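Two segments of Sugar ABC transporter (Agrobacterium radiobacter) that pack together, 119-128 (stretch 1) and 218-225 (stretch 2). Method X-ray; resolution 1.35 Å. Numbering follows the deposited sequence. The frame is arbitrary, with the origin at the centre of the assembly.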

ATOM      1  N   GLY A 119      14.030   7.520   6.367  1.00 11.85           N
ATOM      2  CA  GLY A 119      13.829   8.698   5.466  1.00 12.52           C
ATOM      3  C   GLY A 119      13.370   9.873   6.293  1.00 11.39           C
ATOM      4  O   GLY A 119      13.787  11.000   6.097  1.00 12.64           O
ATOM      5  N   LEU A 120      12.521   9.612   7.288  1.00 10.99           N
ATOM      6  CA  LEU A 120      11.988  10.683   8.115  1.00 10.97           C
ATOM      7  C   LEU A 120      13.081  11.300   8.990  1.00 12.44           C
ATOM      8  O   LEU A 120      13.219  12.507   9.120  1.00 12.87           O
ATOM      9  N   ALA A 121      13.917  10.437   9.540  1.00 11.98           N
ATOM     10  CA  ALA A 121      15.034  10.891  10.363  1.00 13.64           C
ATOM     11  C   ALA A 121      15.974  11.747   9.526  1.00 12.71           C
ATOM     12  O   ALA A 121      16.440  12.797   9.979  1.00 12.71           O
ATOM     13  N   ALA A 122      16.259  11.289   8.312  1.00 13.96           N
ATOM     14  CA  ALA A 122      17.168  12.025   7.420  1.00 16.49           C
ATOM     15  C   ALA A 122      16.572  13.394   7.093  1.00 13.33           C
ATOM     16  O   ALA A 122      17.290  14.429   7.037  1.00 14.22           O
ATOM     17  N   ALA A 123      15.262  13.420   6.856  1.00 12.18           N
ATOM     18  CA  ALA A 123      14.595  14.676   6.491  1.00 12.85           C
ATOM     19  C   ALA A 123      14.602  15.672   7.643  1.00 11.37           C
ATOM     20  O   ALA A 123      14.855  16.888   7.447  1.00 14.46           O
ATOM     21  N   ILE A 124      14.343  15.157   8.846  1.00 12.65           N
ATOM     22  CA  ILE A 124      14.393  16.002  10.043  1.00 10.22           C
ATOM     23  C   ILE A 124      15.825  16.546  10.252  1.00 14.02           C
ATOM     24  O   ILE A 124      16.022  17.706  10.603  1.00 15.23           O
ATOM     25  N   LYS A 125      16.817  15.688  10.075  1.00 12.14           N
ATOM     26  CA  LYS A 125      18.214  16.102  10.189  1.00 14.54           C
ATOM     27  C   LYS A 125      18.579  17.200   9.188  1.00 19.90           C
ATOM     28  O   LYS A 125      19.253  18.164   9.537  1.00 18.69           O
ATOM     29  N   ALA A 126      18.137  17.057   7.942  1.00 15.56           N
ATOM     30  CA  ALA A 126      18.413  18.116   6.975  1.00 15.99           C
ATOM     31  C   ALA A 126      17.774  19.436   7.390  1.00 17.16           C
ATOM     32  O   ALA A 126      18.345  20.524   7.213  1.00 21.33           O
ATOM     33  N   MET A 127      16.561  19.367   7.907  1.00 14.35           N
ATOM     34  CA  MET A 127      15.816  20.580   8.292  1.00 17.21           C
ATOM     35  C   MET A 127      16.420  21.252   9.536  1.00 16.93           C
ATOM     36  O   MET A 127      16.560  22.450   9.613  1.00 20.66           O
ATOM     37  N   THR A 128      16.814  20.444  10.518  1.00 16.92           N
ATOM     38  CA  THR A 128      17.170  20.965  11.847  1.00 22.60           C
ATOM     39  C   THR A 128      18.612  20.773  12.283  1.00 18.44           C
ATOM     40  O   THR A 128      19.044  21.343  13.313  1.00 22.32           O
ATOM     41  N   SER A 218       5.801  23.236   4.782  1.00 14.60           N
ATOM     42  CA  SER A 218       6.891  22.372   4.254  1.00 17.21           C
ATOM     43  C   SER A 218       8.268  22.580   4.930  1.00 20.75           C
ATOM     44  O   SER A 218       9.069  21.640   5.073  1.00 22.83           O
ATOM     45  N   ASP A 219       8.539  23.799   5.366  1.00 13.74           N
ATOM     46  CA  ASP A 219       9.822  24.103   6.011  1.00 16.95           C
ATOM     47  C   ASP A 219       9.806  23.871   7.522  1.00 19.73           C
ATOM     48  O   ASP A 219      10.810  24.095   8.186  1.00 21.96           O
ATOM     49  N   LYS A 220       8.682  23.415   8.043  1.00 13.85           N
ATOM     50  CA  LYS A 220       8.522  23.132   9.483  1.00 16.27           C
ATOM     51  C   LYS A 220       8.159  21.661   9.805  1.00 13.15           C
ATOM     52  O   LYS A 220       8.449  21.150  10.942  1.00 17.05           O
ATOM     53  N   VAL A 221       7.548  20.964   8.856  1.00 12.64           N
ATOM     54  CA  VAL A 221       7.083  19.580   9.089  1.00 11.27           C
ATOM     55  C   VAL A 221       7.444  18.726   7.907  1.00 12.72           C
ATOM     56  O   VAL A 221       7.023  19.009   6.786  1.00 13.57           O
ATOM     57  N   LYS A 222       8.199  17.667   8.176  1.00 11.53           N
ATOM     58  CA  LYS A 222       8.658  16.749   7.153  1.00 14.44           C
ATOM     59  C   LYS A 222       7.744  15.563   7.071  1.00 13.21           C
ATOM     60  O   LYS A 222       7.499  14.894   8.099  1.00 13.80           O
ATOM     61  N   VAL A 223       7.260  15.262   5.872  1.00 12.25           N
ATOM     62  CA  VAL A 223       6.329  14.143   5.647  1.00 12.19           C
ATOM     63  C   VAL A 223       6.970  13.064   4.823  1.00 12.83           C
ATOM     64  O   VAL A 223       7.535  13.351   3.784  1.00 11.17           O
ATOM     65  N   ILE A 224       6.948  11.825   5.319  1.00  9.98           N
ATOM     66  CA  ILE A 224       7.244  10.663   4.522  1.00 10.92           C
ATOM     67  C   ILE A 224       5.944   9.932   4.222  1.00 11.44           C
ATOM     68  O   ILE A 224       5.207   9.607   5.128  1.00 11.86           O
ATOM     69  N   GLY A 225       5.658   9.718   2.945  1.00 10.70           N
ATOM     70  CA  GLY A 225       4.473   8.988   2.550  1.00 11.28           C
ATOM     71  C   GLY A 225       4.820   7.697   1.823  1.00 12.30           C
ATOM     72  O   GLY A 225       5.969   7.229   1.836  1.00 13.82           O
TER

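The two stretches meet as a helix (119-128) lying against a strand (222-225) and the loop that leads into it. Their axes approach to 8.3 Å, and their N-to-C directions differ by 160°, so the pairing is nearly antiparallel: the start of stretch 2 lies beside the end of the helix. No hydrogen bond crosses between them, and the 390 Å² of buried surface rests on van der Waals contact.

Ser-218 (chi1 p) does not touch the helix: Ser-218 CB is 8.2 Å from its nearest helix atom, Met-127 SD. Asp-219 (chi1 m) directs its CA-to-CB bond sideways and meets the helix through its backbone, with its O 3.4 Å from Met-127 SD. Lys-220 behaves similarly: its CB points away, while its O lies 3.6 Å from Met-127 CE. Met-127 makes these contacts with chi1 t and chi2 t, an extended path that carries the sulfur out to the loop, and chi3 p then sets the direction of the terminal methyl. At Val-221 (chi1 t) the CB points away again, leaving the backbone N 4.2 Å from Met-127 SD.

Lys-222 points toward the helix and has 97 Å² covered, the largest area of any residue here. Its CG sits 3.7 Å from Ala-123 O and 3.9 Å from Ala-123 CB, a close approach compatible with the small alanine side chain; Met-127 CE lies 4.1 Å from the same CG. The chain begins at chi1 m, but chi2 (-34°) and chi3 (-134°) fall between the usual wells before chi4 settles at t. This path brings Lys-222 NZ to 2.9 Å from Ser-218 O, where it donates a hydrogen bond within its own stretch. The aliphatic part therefore packs on the helix while the ammonium finds a polar partner in the loop. Leu-120 CD1 lies 3.5 Å from Lys-222 O, a van der Waals contact; Leu-120 (chi1 t, chi2 p) starts sideways, but its end comes nearer to the strand.

Val-223 (chi1 t) points away and makes no contact, as expected from the alternation of a strand. Ile-224 (chi1 m, chi2 m) turns back toward the helix. Its CG1 lies 3.8 Å from Leu-120 CB and 3.6 Å from Leu-120 N, while its CD1 reaches 3.8 Å from Gly-119 C. An ideal CB on Gly-119 would stand a tight 3.5 Å from Ile-224 CD1, so the glycine leaves room for that methyl. Gly-225 ends the stretch without touching the helix.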

ATOM      1  CB  LEU A 120      10.830  10.171   8.987  1.00 12.14           C
ATOM      2  CG  LEU A 120      10.156  11.200   9.867  1.00 12.78           C
ATOM      3  CD1 LEU A 120       9.533  12.255   8.997  1.00 13.64           C
ATOM      4  CD2 LEU A 120       9.038  10.642  10.730  1.00 14.47           C
ATOM      5  CB  ALA A 121      15.773   9.706  10.966  1.00 16.37           C
ATOM      6  CB  ALA A 122      17.424  11.222   6.151  1.00 14.40           C
ATOM      7  CB  ALA A 123      13.184  14.397   6.010  1.00 11.86           C
ATOM      8  CB  ILE A 124      13.855  15.277  11.278  1.00 12.02           C
ATOM      9  CG1 ILE A 124      12.359  15.037  11.067  1.00 12.84           C
ATOM     10  CG2 ILE A 124      14.138  16.088  12.532  1.00 14.86           C
ATOM     11  CD1 ILE A 124      11.777  14.014  12.006  1.00 10.92           C
ATOM     12  CB  LYS A 125      19.130  14.919   9.990  1.00 16.25           C
ATOM     13  CG  LYS A 125      20.602  15.267   9.989  1.00 19.77           C
ATOM     14  CD  LYS A 125      21.442  14.049  10.295  1.00 34.55           C
ATOM     15  CE  LYS A 125      21.375  13.079   9.167  1.00 30.82           C
ATOM     16  NZ  LYS A 125      22.268  11.953   9.527  1.00 36.19           N
ATOM     17  CB  ALA A 126      17.911  17.708   5.590  1.00 18.43           C
ATOM     18  CB  MET A 127      14.342  20.241   8.532  1.00 17.88           C
ATOM     19  CG  MET A 127      13.466  21.391   9.008  1.00 19.37           C
ATOM     20  SD  MET A 127      11.692  21.059   9.297  1.00 13.15           S
ATOM     21  CE  MET A 127      11.733  19.796  10.549  1.00 18.95           C
ATOM     22  CB  THR A 128      16.328  20.243  12.923  1.00 20.69           C
ATOM     23  OG1 THR A 128      16.758  18.865  13.073  1.00 16.58           O
ATOM     24  CG2 THR A 128      14.826  20.318  12.611  1.00 21.35           C
ATOM     25  CB  SER A 218       7.026  22.468   2.721  1.00 23.15           C
ATOM     26  OG  SER A 218       7.334  23.760   2.282  1.00 27.85           O
ATOM     27  CB  ASP A 219      10.263  25.536   5.703  1.00 21.71           C
ATOM     28  CG  ASP A 219      10.662  25.731   4.227  1.00 40.38           C
ATOM     29  OD1 ASP A 219      11.238  24.801   3.598  1.00 46.08           O
ATOM     30  OD2 ASP A 219      10.396  26.829   3.689  1.00 66.72           O
ATOM     31  CB  LYS A 220       7.444  24.060  10.064  1.00 21.34           C
ATOM     32  CG  LYS A 220       7.787  25.530   9.946  1.00 18.94           C
ATOM     33  CD  LYS A 220       6.760  26.411  10.632  1.00 29.07           C
ATOM     34  CE  LYS A 220       6.959  27.883  10.296  1.00 51.76           C
ATOM     35  NZ  LYS A 220       7.967  28.524  11.183  1.00 69.75           N
ATOM     36  CB  VAL A 221       5.555  19.494   9.316  1.00 13.66           C
ATOM     37  CG1 VAL A 221       5.107  18.049   9.544  1.00 13.78           C
ATOM     38  CG2 VAL A 221       5.138  20.423  10.449  1.00 16.64           C
ATOM     39  CB  LYS A 222      10.103  16.301   7.424  1.00 16.18           C
ATOM     40  CG  LYS A 222      11.154  17.421   7.262  1.00 18.63           C
ATOM     41  CD  LYS A 222      10.809  18.430   6.146  1.00 24.74           C
ATOM     42  CE  LYS A 222      11.892  18.808   5.197  1.00 41.71           C
ATOM     43  NZ  LYS A 222      11.424  20.094   4.589  1.00 26.31           N
ATOM     44  CB  VAL A 223       5.069  14.620   4.888  1.00 15.41           C
ATOM     45  CG1 VAL A 223       4.122  13.445   4.641  1.00 13.38           C
ATOM     46  CG2 VAL A 223       4.373  15.735   5.667  1.00 18.32           C
ATOM     47  CB  ILE A 224       8.279   9.699   5.144  1.00 14.17           C
ATOM     48  CG1 ILE A 224       9.592  10.442   5.399  1.00 13.41           C
ATOM     49  CG2 ILE A 224       8.467   8.459   4.274  1.00 12.48           C
ATOM     50  CD1 ILE A 224      10.379  10.873   4.156  1.00 15.48           C
TER